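Local coordinates for ABC transporter substrate-binding protein (Rhizobium radiobacter, PDB 6TFX) that binds the mannityl-opine mannopinic acid as the periplasmic solute-binding component of an ABC transporter, and so probably delivers it for import, at residues N435-I438 with E439-E443; N419-D422 with K423-E426; Q223-D227 with Q228-Q232. All coordinates share one frame; numbering follows the deposited sequence.

Interaction 1: N435-I438 with E439-E443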
# COMPACT_ATOMS: atom_id res chain seq x y z
N ASN A 435 25.83 3.46 8.84
CA ASN A 435 26.20 2.05 8.62
C ASN A 435 25.68 1.18 9.73
O ASN A 435 25.26 0.05 9.47
CB ASN A 435 27.70 1.88 8.47
CG ASN A 435 28.22 2.63 7.27
OD1 ASN A 435 29.01 3.56 7.41
ND2 ASN A 435 27.76 2.27 6.05
N LYS A 436 25.71 1.69 10.98
CA LYS A 436 25.19 0.89 12.09
C LYS A 436 23.67 0.73 11.93
O LYS A 436 23.13 -0.35 12.21
CB LYS A 436 25.49 1.56 13.43
CG LYS A 436 25.28 0.61 14.60
CD LYS A 436 25.81 1.22 15.88
CE LYS A 436 25.68 0.24 17.02
NZ LYS A 436 26.53 0.64 18.18
N GLN A 437 22.99 1.78 11.49
CA GLN A 437 21.54 1.71 11.30
C GLN A 437 21.20 0.62 10.26
O GLN A 437 20.32 -0.22 10.53
CB GLN A 437 21.02 3.06 10.83
CG GLN A 437 19.52 3.08 10.72
CD GLN A 437 19.01 4.44 10.32
OE1 GLN A 437 19.50 5.04 9.35
NE2 GLN A 437 17.99 4.95 11.04
N ILE A 438 21.94 0.60 9.12
CA ILE A 438 21.79 -0.41 8.06
C ILE A 438 21.97 -1.82 8.64
O ILE A 438 21.16 -2.71 8.37
CB ILE A 438 22.80 -0.13 6.90
CG1 ILE A 438 22.45 1.16 6.11
CG2 ILE A 438 22.98 -1.34 5.96
CD1 ILE A 438 21.11 1.18 5.39
N GLU A 439 23.03 -2.01 9.44
CA GLU A 439 23.35 -3.33 10.02
C GLU A 439 22.28 -3.81 10.99
O GLU A 439 21.96 -5.01 11.00
CB GLU A 439 24.73 -3.37 10.65
CG GLU A 439 25.81 -3.32 9.58
CD GLU A 439 25.72 -4.37 8.48
OE1 GLU A 439 25.72 -3.99 7.29
OE2 GLU A 439 25.65 -5.57 8.81
N LEU A 440 21.68 -2.89 11.75
CA LEU A 440 20.57 -3.25 12.68
C LEU A 440 19.33 -3.64 11.88
O LEU A 440 18.68 -4.64 12.22
CB LEU A 440 20.25 -2.10 13.65
CG LEU A 440 21.32 -1.87 14.71
CD1 LEU A 440 21.23 -0.47 15.30
CD2 LEU A 440 21.26 -2.96 15.80
N TRP A 441 19.05 -2.92 10.77
CA TRP A 441 17.91 -3.32 9.92
C TRP A 441 18.17 -4.69 9.31
O TRP A 441 17.24 -5.51 9.24
CB TRP A 441 17.70 -2.29 8.82
CG TRP A 441 16.92 -1.09 9.28
CD1 TRP A 441 15.92 -1.07 10.22
CD2 TRP A 441 17.06 0.26 8.81
NE1 TRP A 441 15.45 0.23 10.38
CE2 TRP A 441 16.11 1.05 9.49
CE3 TRP A 441 17.89 0.87 7.85
CZ2 TRP A 441 15.99 2.43 9.28
CZ3 TRP A 441 17.77 2.24 7.63
CH2 TRP A 441 16.82 3.00 8.34
N LYS A 442 19.42 -4.96 8.87
CA LYS A 442 19.74 -6.29 8.29
C LYS A 442 19.64 -7.39 9.35
O LYS A 442 19.09 -8.46 9.07
CB LYS A 442 21.13 -6.27 7.64
CG LYS A 442 21.19 -5.35 6.41
CD LYS A 442 22.53 -5.58 5.71
CE LYS A 442 22.63 -4.82 4.43
NZ LYS A 442 23.97 -5.02 3.79
N GLU A 443 20.13 -7.13 10.57
CA GLU A 443 20.04 -8.10 11.66
C GLU A 443 18.56 -8.46 11.93
O GLU A 443 18.23 -9.64 12.11
CB GLU A 443 20.72 -7.55 12.92
CG GLU A 443 20.73 -8.52 14.10
CD GLU A 443 21.33 -7.98 15.39
OE1 GLU A 443 21.84 -6.84 15.39
OE2 GLU A 443 21.26 -8.69 16.42
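Q437 CG lies over one face of the W441 indole in a CH-pi contact, 3.6 Å from the centroid of the six-membered ring and 14° off its normal, while in one of two modelled conformers the methyl end of I438 meets the same ring at its edge. Both contacts run along a single alpha-helix, 434-450: Q437 and W441 are spaced i to i+4, I438 and W441 i to i+3. Beyond CG the Q437 amide continues out over the CH2 rim, its plane 16° from that of the ring, with Q437 CD 3.3 Å from W441 CH2. The arrangement depends on torsions: Q437 CG stands anti to its own N (chi1 -176°) and the chain runs on extended, so that it travels alongside the indole and in the same direction. Q437 NE2 donates to the carbonyl oxygen of A428 in helix 422-430, which is consistent with the amide being held in that rotation. At the ring edge, I438 CD1 comes to 4.1 Å from W441 CE3, a less certain contact given the second conformer. W441 also touches L301, I391 and, in helix 392-400, A392, D393 and L396, and is the buried residue of an otherwise surface-lying segment. Beneath the side chains four i to i+4 backbone bonds hold the turns together, among them W441 N to Q437 O at 3.0 Å.

Interaction 2: N419-D422 with K423-E426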
# COMPACT_ATOMS: atom_id res chain seq x y z
N ASN A 419 7.97 -11.32 17.30
CA ASN A 419 8.49 -10.48 18.37
C ASN A 419 10.03 -10.55 18.45
O ASN A 419 10.65 -9.76 19.17
CB ASN A 419 7.84 -10.80 19.73
CG ASN A 419 8.12 -12.18 20.28
OD1 ASN A 419 8.71 -13.05 19.64
ND2 ASN A 419 7.68 -12.41 21.51
N VAL A 420 10.64 -11.41 17.62
CA VAL A 420 12.07 -11.75 17.65
C VAL A 420 13.02 -10.57 17.35
O VAL A 420 14.18 -10.60 17.80
CB VAL A 420 12.41 -12.96 16.73
CG1 VAL A 420 12.32 -12.62 15.23
CG2 VAL A 420 13.76 -13.60 17.10
N ALA A 421 12.53 -9.57 16.60
CA ALA A 421 13.40 -8.49 16.15
C ALA A 421 13.08 -7.14 16.78
O ALA A 421 13.57 -6.11 16.30
CB ALA A 421 13.30 -8.40 14.63
N ASP A 422 12.27 -7.11 17.88
CA ASP A 422 11.90 -5.83 18.47
C ASP A 422 13.05 -4.92 18.82
O ASP A 422 13.01 -3.74 18.50
CB ASP A 422 11.07 -6.03 19.73
CG ASP A 422 9.64 -6.42 19.52
OD1 ASP A 422 9.23 -6.64 18.34
OD2 ASP A 422 8.91 -6.51 20.52
N LYS A 423 14.07 -5.47 19.52
CA LYS A 423 15.19 -4.63 19.94
C LYS A 423 15.97 -4.06 18.76
O LYS A 423 16.36 -2.89 18.80
CB LYS A 423 16.14 -5.41 20.87
CG LYS A 423 15.44 -5.93 22.14
CD LYS A 423 14.88 -4.83 23.05
CE LYS A 423 13.82 -5.37 23.98
NZ LYS A 423 13.41 -4.37 24.99
N GLN A 424 16.17 -4.86 17.70
CA GLN A 424 16.90 -4.38 16.52
C GLN A 424 16.11 -3.31 15.77
O GLN A 424 16.67 -2.31 15.31
CB GLN A 424 17.21 -5.55 15.57
CG GLN A 424 18.25 -6.53 16.14
CD GLN A 424 17.73 -7.48 17.20
OE1 GLN A 424 16.52 -7.66 17.38
NE2 GLN A 424 18.63 -8.14 17.92
N ILE A 425 14.79 -3.52 15.65
CA ILE A 425 13.93 -2.56 14.95
C ILE A 425 13.94 -1.22 15.71
O ILE A 425 14.12 -0.17 15.11
CB ILE A 425 12.50 -3.15 14.81
CG1 ILE A 425 12.53 -4.34 13.81
CG2 ILE A 425 11.52 -2.06 14.33
CD1 ILE A 425 11.23 -5.17 13.76
N GLU A 426 13.75 -1.28 17.04
CA GLU A 426 13.73 -0.06 17.85
C GLU A 426 15.08 0.65 17.81
O GLU A 426 15.12 1.88 17.68
CB GLU A 426 13.38 -0.41 19.29
CG GLU A 426 11.95 -0.86 19.43
CD GLU A 426 11.61 -1.35 20.82
OE1 GLU A 426 12.18 -0.80 21.80
OE2 GLU A 426 10.79 -2.28 20.94
O HOH W 1 14.88 -8.35 19.86
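I425 CD1 comes to 3.9 Å from A421 CB, the two residues standing one helical turn apart. A421 is the N-cap residue of helix 422-430, and a type I beta turn from N419 to D422 leads into it. I425 lies over the A421 carbonyl as well, its CG1 being 3.2 Å from A421 O, the same oxygen that takes a nearly straight bond from I425 N (164° at the hydrogen). Q424 folds back instead: a bend at chi2 (77°) turns its amide toward the cap, bringing OE1 to 3.5 Å from A421 CA. There a water joins three groups, giving protons to V420 O and to Q424 OE1 and accepting from K423 N at 3.0 Å, which supplies this first-turn amide with a partner. E426 extends past the D422 carbonyl, its carboxylate on the same flank as that of D422. D422 OD2 is bonded by S402 OG and E426 OE2 by H401 NE2, and these bonds may help the like charges of D422 OD2 and E426 OE2 sit 4.6 Å apart. V420 sits beside a magnesium ion at C418 and C453. A421 and Q424 pack on helix 434-450, where Q424 NE2 also bonds E443, whereas I425 turns to L396 and T397 of helix 392-400.

Interaction 3: Q223-D227 with Q228-Q232; sequences QGNQD and QRWLQ. With N72 ((2~{R})-2-[[(3~{R},4~{R},5~{S})-3,4,5,6-tetrakis(oxidanyl)-2-oxidanylidene-hexyl]amino]pentanedioic acid), chain C.
D227 OD1 receives two hydrogen bonds from R229, one from its backbone N at 3.0 Å and one from its guanidinium NH2 at 2.8 Å, the latter a salt bridge. They arrive from opposite faces of the carboxylate plane, and OD1 lies in the plane of the guanidinium group. The bond from R229 N is the capping bond of D227, the N-cap of helix 228-235; the salt bridge adds to it, and R229 NH2 also bonds Y283 O. In the same turn L231 N donates to D227 O at 3.3 Å. Preceding it, an Asx turn sets the cap residue: N225 OD1 accepts from D227 N at 3.0 Å. Next comes W230, with G224 CA over one face of its indole, 3.5 Å from the centroid of the six-membered ring; glycine lets the backbone approach this closely. W230 NE1 is held by D211. Q226 points the other way, to mannopinic acid, where OE1 lies 2.9 Å from N72 OAB in a weak, unsettled hydrogen bond. The loop runs from strand 221-223 past the opine pocket into helix 228-235, while W230 packs on strands 240-255 and 454-467 of the large mixed sheet.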
# COMPACT_ATOMS: atom_id res chain seq x y z
N GLN A 223 -6.81 -1.93 -15.22
CA GLN A 223 -5.81 -2.59 -14.38
C GLN A 223 -5.50 -3.95 -15.02
O GLN A 223 -6.40 -4.64 -15.51
CB GLN A 223 -6.35 -2.79 -12.97
CG GLN A 223 -5.30 -3.35 -12.00
CD GLN A 223 -5.74 -3.28 -10.57
OE1 GLN A 223 -6.84 -2.80 -10.24
NE2 GLN A 223 -4.87 -3.74 -9.66
N GLY A 224 -4.23 -4.30 -15.00
CA GLY A 224 -3.80 -5.57 -15.54
C GLY A 224 -3.59 -6.57 -14.44
O GLY A 224 -4.22 -6.48 -13.38
N ASN A 225 -2.72 -7.54 -14.68
CA ASN A 225 -2.35 -8.49 -13.64
C ASN A 225 -0.84 -8.76 -13.75
O ASN A 225 -0.13 -8.06 -14.49
CB ASN A 225 -3.21 -9.75 -13.70
CG ASN A 225 -2.98 -10.61 -14.91
OD1 ASN A 225 -1.97 -10.49 -15.62
ND2 ASN A 225 -3.90 -11.55 -15.14
N GLN A 226 -0.35 -9.75 -13.00
CA GLN A 226 1.11 -10.02 -12.95
C GLN A 226 1.59 -11.00 -14.01
O GLN A 226 2.79 -11.29 -14.08
CB GLN A 226 1.48 -10.52 -11.55
CG GLN A 226 1.23 -9.50 -10.43
CD GLN A 226 -0.24 -9.35 -10.07
OE1 GLN A 226 -1.00 -10.33 -10.00
NE2 GLN A 226 -0.68 -8.11 -9.90
N ASP A 227 0.68 -11.53 -14.81
CA ASP A 227 0.98 -12.54 -15.81
C ASP A 227 1.52 -11.95 -17.11
O ASP A 227 0.88 -11.10 -17.73
CB ASP A 227 -0.28 -13.38 -16.08
CG ASP A 227 -0.08 -14.67 -16.85
OD1 ASP A 227 0.97 -14.82 -17.51
OD2 ASP A 227 -0.98 -15.54 -16.80
N GLN A 228 2.71 -12.43 -17.54
CA GLN A 228 3.35 -11.97 -18.78
C GLN A 228 2.48 -12.19 -20.02
O GLN A 228 2.59 -11.42 -20.98
CB GLN A 228 4.75 -12.57 -18.95
CG GLN A 228 4.79 -14.09 -19.05
CD GLN A 228 6.23 -14.57 -19.13
OE1 GLN A 228 7.00 -14.10 -19.97
NE2 GLN A 228 6.61 -15.49 -18.26
N ARG A 229 1.59 -13.19 -19.98
CA ARG A 229 0.68 -13.53 -21.08
C ARG A 229 -0.32 -12.39 -21.34
O ARG A 229 -0.60 -12.04 -22.50
CB ARG A 229 -0.03 -14.85 -20.78
CG ARG A 229 0.92 -16.06 -20.95
CD ARG A 229 0.70 -17.15 -19.91
NE ARG A 229 1.87 -18.03 -19.79
CZ ARG A 229 2.81 -17.91 -18.85
NH1 ARG A 229 3.84 -18.75 -18.81
NH2 ARG A 229 2.73 -16.95 -17.93
N TRP A 230 -0.82 -11.77 -20.26
CA TRP A 230 -1.73 -10.63 -20.34
C TRP A 230 -0.91 -9.45 -20.92
O TRP A 230 -1.34 -8.77 -21.86
CB TRP A 230 -2.28 -10.29 -18.94
CG TRP A 230 -3.07 -9.02 -18.93
CD1 TRP A 230 -4.41 -8.89 -19.17
CD2 TRP A 230 -2.56 -7.70 -18.72
NE1 TRP A 230 -4.76 -7.56 -19.16
CE2 TRP A 230 -3.64 -6.80 -18.90
CE3 TRP A 230 -1.28 -7.18 -18.43
CZ2 TRP A 230 -3.48 -5.41 -18.78
CZ3 TRP A 230 -1.13 -5.80 -18.32
CH2 TRP A 230 -2.22 -4.94 -18.50
N LEU A 231 0.30 -9.25 -20.37
CA LEU A 231 1.23 -8.19 -20.78
C LEU A 231 1.52 -8.25 -22.28
O LEU A 231 1.43 -7.23 -22.96
CB LEU A 231 2.51 -8.29 -19.91
CG LEU A 231 3.68 -7.35 -20.18
CD1 LEU A 231 3.37 -5.95 -19.78
CD2 LEU A 231 4.90 -7.81 -19.39
N GLN A 232 1.78 -9.46 -22.81
CA GLN A 232 2.10 -9.66 -24.23
C GLN A 232 0.89 -9.47 -25.14
O GLN A 232 1.04 -8.90 -26.22
CB GLN A 232 2.79 -11.03 -24.44
CG GLN A 232 4.22 -11.11 -23.88
CD GLN A 232 5.17 -10.08 -24.47
OE1 GLN A 232 5.46 -9.04 -23.86
NE2 GLN A 232 5.68 -10.34 -25.67
OAB N72 C . -0.13 -11.05 -7.30
CAF N72 C . 0.03 -10.33 -6.07
CAG N72 C . -1.09 -9.31 -5.69
OAC N72 C . -1.92 -8.98 -6.75
CAH N72 C . -0.54 -8.19 -4.79
OAM N72 C . 0.81 -7.97 -4.65
CAI N72 C . -0.83 -6.71 -4.69
OAD N72 C . -1.18 -6.18 -5.95
CAJ N72 C . -1.71 -6.37 -3.51
OAE N72 C . -1.71 -7.16 -2.53
CAK N72 C . -2.62 -5.11 -3.55
N N72 C . -2.16 -4.11 -2.62
CA N72 C . -2.93 -3.72 -1.50
C N72 C . -4.11 -4.56 -1.10
O N72 C . -4.25 -5.55 -0.28
CB N72 C . -2.00 -3.29 -0.36
CG N72 C . -2.50 -3.33 1.09
CD N72 C . -1.82 -2.31 2.00
OE1 N72 C . -1.39 -1.20 1.55
OE2 N72 C . -1.71 -2.57 3.21
OXT N72 C . -5.04 -4.03 -1.73

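Overall arrangement
Along the chain interaction 3 comes first, then interaction 2, then interaction 1. The last two belong to consecutive helices, 422-430 and 434-450; their centres lie 12 Å apart and they touch, L440 O packing 3.8 Å from Q424 CB. Interaction 3 is remote, its centre 36 Å from that of interaction 1 and 38 Å from that of interaction 2, at the junction of strand 221-223 of the large mixed sheet with helix 228-235. Together the three illustrate how short-range contacts shape different parts of a solute-binding protein: interaction 2 lies beside a magnesium ion held by two cysteines, whereas the capped loop of interaction 3 reaches the bound opine through Q226.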